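Local coordinates for 11S globulin seed storage protein (Amaranthus hypochondriacus, PDB 3QAC) that probably serves as a nutrient reservoir in the seed, a storage globulin built from two cupin domains, at residues V310-L315 / S403-F408. Numbering follows the deposited sequence.
Sequences VNSFNL and SENAMF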
ATOM      1  N   VAL A 310      -2.629  20.480  -8.955  1.00 47.50           N
ATOM      2  CA  VAL A 310      -1.277  20.145  -8.561  1.00 47.47           C
ATOM      3  C   VAL A 310      -1.206  18.636  -8.459  1.00 47.10           C
ATOM      4  O   VAL A 310      -1.891  18.019  -7.627  1.00 44.16           O
ATOM      5  CB  VAL A 310      -0.926  20.712  -7.198  1.00 44.91           C
ATOM      6  CG1 VAL A 310       0.567  20.549  -6.943  1.00 41.48           C
ATOM      7  CG2 VAL A 310      -1.328  22.150  -7.126  1.00 38.95           C
ATOM      8  N   ASN A 311      -0.390  18.052  -9.323  1.00 44.58           N
ATOM      9  CA  ASN A 311      -0.127  16.625  -9.296  1.00 39.72           C
ATOM     10  C   ASN A 311       1.352  16.351  -9.537  1.00 32.63           C
ATOM     11  O   ASN A 311       2.187  17.208  -9.302  1.00 35.39           O
ATOM     12  CB  ASN A 311      -1.009  15.883 -10.295  1.00 40.91           C
ATOM     13  CG  ASN A 311      -0.791  16.339 -11.736  1.00 43.55           C
ATOM     14  OD1 ASN A 311       0.238  16.923 -12.073  1.00 42.12           O
ATOM     15  ND2 ASN A 311      -1.769  16.063 -12.590  1.00 43.01           N
ATOM     16  N   SER A 312       1.662  15.143  -9.975  1.00 32.60           N
ATOM     17  CA  SER A 312       3.035  14.671 -10.051  1.00 42.51           C
ATOM     18  C   SER A 312       3.826  15.292 -11.201  1.00 42.55           C
ATOM     19  O   SER A 312       5.042  15.162 -11.248  1.00 47.84           O
ATOM     20  CB  SER A 312       3.051  13.154 -10.209  1.00 46.11           C
ATOM     21  OG  SER A 312       2.498  12.516  -9.079  1.00 44.19           O
ATOM     22  N   PHE A 313       3.137  15.952 -12.126  1.00 45.64           N
ATOM     23  CA  PHE A 313       3.793  16.556 -13.289  1.00 49.26           C
ATOM     24  C   PHE A 313       4.302  17.966 -13.009  1.00 47.93           C
ATOM     25  O   PHE A 313       5.424  18.303 -13.367  1.00 45.17           O
ATOM     26  CB  PHE A 313       2.874  16.517 -14.511  1.00 46.24           C
ATOM     27  CG  PHE A 313       2.256  15.174 -14.724  1.00 57.02           C
ATOM     28  CD1 PHE A 313       3.026  14.114 -15.182  1.00 63.03           C
ATOM     29  CD2 PHE A 313       0.923  14.950 -14.411  1.00 59.27           C
ATOM     30  CE1 PHE A 313       2.468  12.856 -15.347  1.00 69.04           C
ATOM     31  CE2 PHE A 313       0.349  13.698 -14.578  1.00 62.79           C
ATOM     32  CZ  PHE A 313       1.126  12.646 -15.044  1.00 70.63           C
ATOM     33  N   ASN A 314       3.506  18.792 -12.349  1.00 39.68           N
ATOM     34  CA  ASN A 314       4.030  20.092 -11.970  1.00 42.43           C
ATOM     35  C   ASN A 314       4.649  20.085 -10.577  1.00 43.92           C
ATOM     36  O   ASN A 314       5.396  20.991 -10.225  1.00 47.00           O
ATOM     37  CB  ASN A 314       2.976  21.190 -12.122  1.00 44.47           C
ATOM     38  CG  ASN A 314       1.654  20.815 -11.485  1.00 45.30           C
ATOM     39  OD1 ASN A 314       0.588  21.204 -11.960  1.00 49.03           O
ATOM     40  ND2 ASN A 314       1.721  20.041 -10.424  1.00 38.81           N
ATOM     41  N   LEU A 315       4.340  19.062  -9.783  1.00 45.48           N
ATOM     42  CA  LEU A 315       4.974  18.904  -8.473  1.00 41.23           C
ATOM     43  C   LEU A 315       5.417  17.454  -8.320  1.00 44.49           C
ATOM     44  O   LEU A 315       4.676  16.611  -7.789  1.00 39.12           O
ATOM     45  CB  LEU A 315       4.024  19.321  -7.347  1.00 41.66           C
ATOM     46  CG  LEU A 315       4.668  19.609  -5.984  1.00 42.80           C
ATOM     47  CD1 LEU A 315       6.032  20.235  -6.144  1.00 48.97           C
ATOM     48  CD2 LEU A 315       3.792  20.504  -5.141  1.00 43.77           C
ATOM     49  N   SER A 403      -4.890  10.936  -3.322  1.00 34.60           N
ATOM     50  CA  SER A 403      -4.052  10.062  -4.143  1.00 36.72           C
ATOM     51  C   SER A 403      -3.265  10.824  -5.170  1.00 39.85           C
ATOM     52  O   SER A 403      -3.447  12.019  -5.352  1.00 36.39           O
ATOM     53  CB  SER A 403      -4.863   8.981  -4.847  1.00 38.19           C
ATOM     54  OG  SER A 403      -5.473   9.492  -6.012  1.00 41.03           O
ATOM     55  N   GLU A 404      -2.381  10.095  -5.838  1.00 43.18           N
ATOM     56  CA  GLU A 404      -1.527  10.662  -6.857  1.00 41.25           C
ATOM     57  C   GLU A 404      -2.383  11.015  -8.071  1.00 35.95           C
ATOM     58  O   GLU A 404      -3.274  10.263  -8.444  1.00 38.43           O
ATOM     59  CB  GLU A 404      -0.439   9.652  -7.222  1.00 40.61           C
ATOM     60  CG  GLU A 404       0.335  10.022  -8.467  1.00 47.20           C
ATOM     61  CD  GLU A 404       1.672   9.325  -8.552  1.00 52.13           C
ATOM     62  OE1 GLU A 404       1.785   8.188  -8.022  1.00 52.46           O
ATOM     63  OE2 GLU A 404       2.608   9.919  -9.147  1.00 46.99           O
ATOM     64  N   ASN A 405      -2.140  12.175  -8.664  1.00 42.24           N
ATOM     65  CA  ASN A 405      -2.842  12.542  -9.890  1.00 44.98           C
ATOM     66  C   ASN A 405      -4.284  12.081  -9.829  1.00 47.25           C
ATOM     67  O   ASN A 405      -4.732  11.316 -10.691  1.00 48.91           O
ATOM     68  CB  ASN A 405      -2.204  11.879 -11.107  1.00 46.37           C
ATOM     69  CG  ASN A 405      -0.696  11.869 -11.048  1.00 48.91           C
ATOM     70  OD1 ASN A 405      -0.080  10.816 -11.188  1.00 55.57           O
ATOM     71  ND2 ASN A 405      -0.093  13.037 -10.855  1.00 41.34           N
ATOM     72  N   ALA A 406      -4.994  12.507  -8.791  1.00 45.88           N
ATOM     73  CA  ALA A 406      -6.421  12.267  -8.717  1.00 44.39           C
ATOM     74  C   ALA A 406      -7.031  12.801 -10.007  1.00 47.15           C
ATOM     75  O   ALA A 406      -6.652  13.856 -10.502  1.00 45.45           O
ATOM     76  CB  ALA A 406      -7.028  12.966  -7.497  1.00 36.99           C
ATOM     77  N   MET A 407      -7.968  12.050 -10.551  1.00 48.81           N
ATOM     78  CA  MET A 407      -8.594  12.395 -11.799  1.00 46.33           C
ATOM     79  C   MET A 407     -10.063  12.451 -11.489  1.00 41.16           C
ATOM     80  O   MET A 407     -10.551  11.626 -10.727  1.00 40.05           O
ATOM     81  CB  MET A 407      -8.383  11.256 -12.779  1.00 46.42           C
ATOM     82  CG  MET A 407      -8.410  11.663 -14.214  1.00 53.37           C
ATOM     83  SD  MET A 407      -6.722  11.603 -14.836  1.00 86.53           S
ATOM     84  CE  MET A 407      -6.343  13.356 -14.997  1.00 63.77           C
ATOM     85  N   PHE A 408     -10.784  13.388 -12.081  1.00 35.89           N
ATOM     86  CA  PHE A 408     -12.216  13.367 -11.914  1.00 38.96           C
ATOM     87  C   PHE A 408     -12.879  13.246 -13.260  1.00 37.73           C
ATOM     88  O   PHE A 408     -12.222  13.364 -14.280  1.00 42.96           O
ATOM     89  CB  PHE A 408     -12.712  14.597 -11.161  1.00 41.48           C
ATOM     90  CG  PHE A 408     -12.604  15.871 -11.937  1.00 39.51           C
ATOM     91  CD1 PHE A 408     -13.552  16.205 -12.882  1.00 40.45           C
ATOM     92  CD2 PHE A 408     -11.570  16.748 -11.700  1.00 45.02           C
ATOM     93  CE1 PHE A 408     -13.462  17.398 -13.584  1.00 46.37           C
ATOM     94  CE2 PHE A 408     -11.469  17.942 -12.411  1.00 44.76           C
ATOM     95  CZ  PHE A 408     -12.418  18.267 -13.341  1.00 41.39           C
TER
HETATM   96  O   HOH W   1      -4.336  14.142 -12.468  1.00 51.86           O
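The amide of N405 reaches into the turn at N311-F313, its plane only 17° from that of the F313 ring, although the approach is oblique, with F313 CE2 4.1 Å from N405 CG. Against the amide of N311 it is turned almost perpendicular, 85° between planes, so the two amides do not stack; N311 instead offers its aliphatic base, CB lying 3.8 Å from N405 CA. S312 CB lies 4.0 Å from N405 CG. N405 sits in the left-handed region of backbone conformation, which asparagine tolerates better than most residues.

The carboxylate of E404, another flat group, takes a hydrogen bond from S312, OG to OE2 2.6 Å, arriving on the anti side and 26° out of the carboxylate plane. Glutamate has the length for this: CG stands anti to the backbone N and the chain stays extended beyond it, whereas serine keeps its hydroxyl close to its own backbone. An alanine in place of E404 would probably leave the S312 hydroxyl without its carboxylate acceptor and open a gap beside R319, which touches both side chains.

N311 shapes its own loop. Its OD1 accepts from F313 N at 3.1 Å, the donor above the carbonyl plane, which makes an Asx turn, while its ND2 donates to a water that in turn donates to A406 O, a bridge between the segments. Both loops leave the same end of a sheet, after strands 305-310 and 394-401, which flank strand 324-330; S324, at the start of that middle strand, bonds S403 O and A406 N. Such loop-to-loop packing at the end of an antiparallel sheet belongs here to the C-terminal cupin beta-barrel of an 11S globulin.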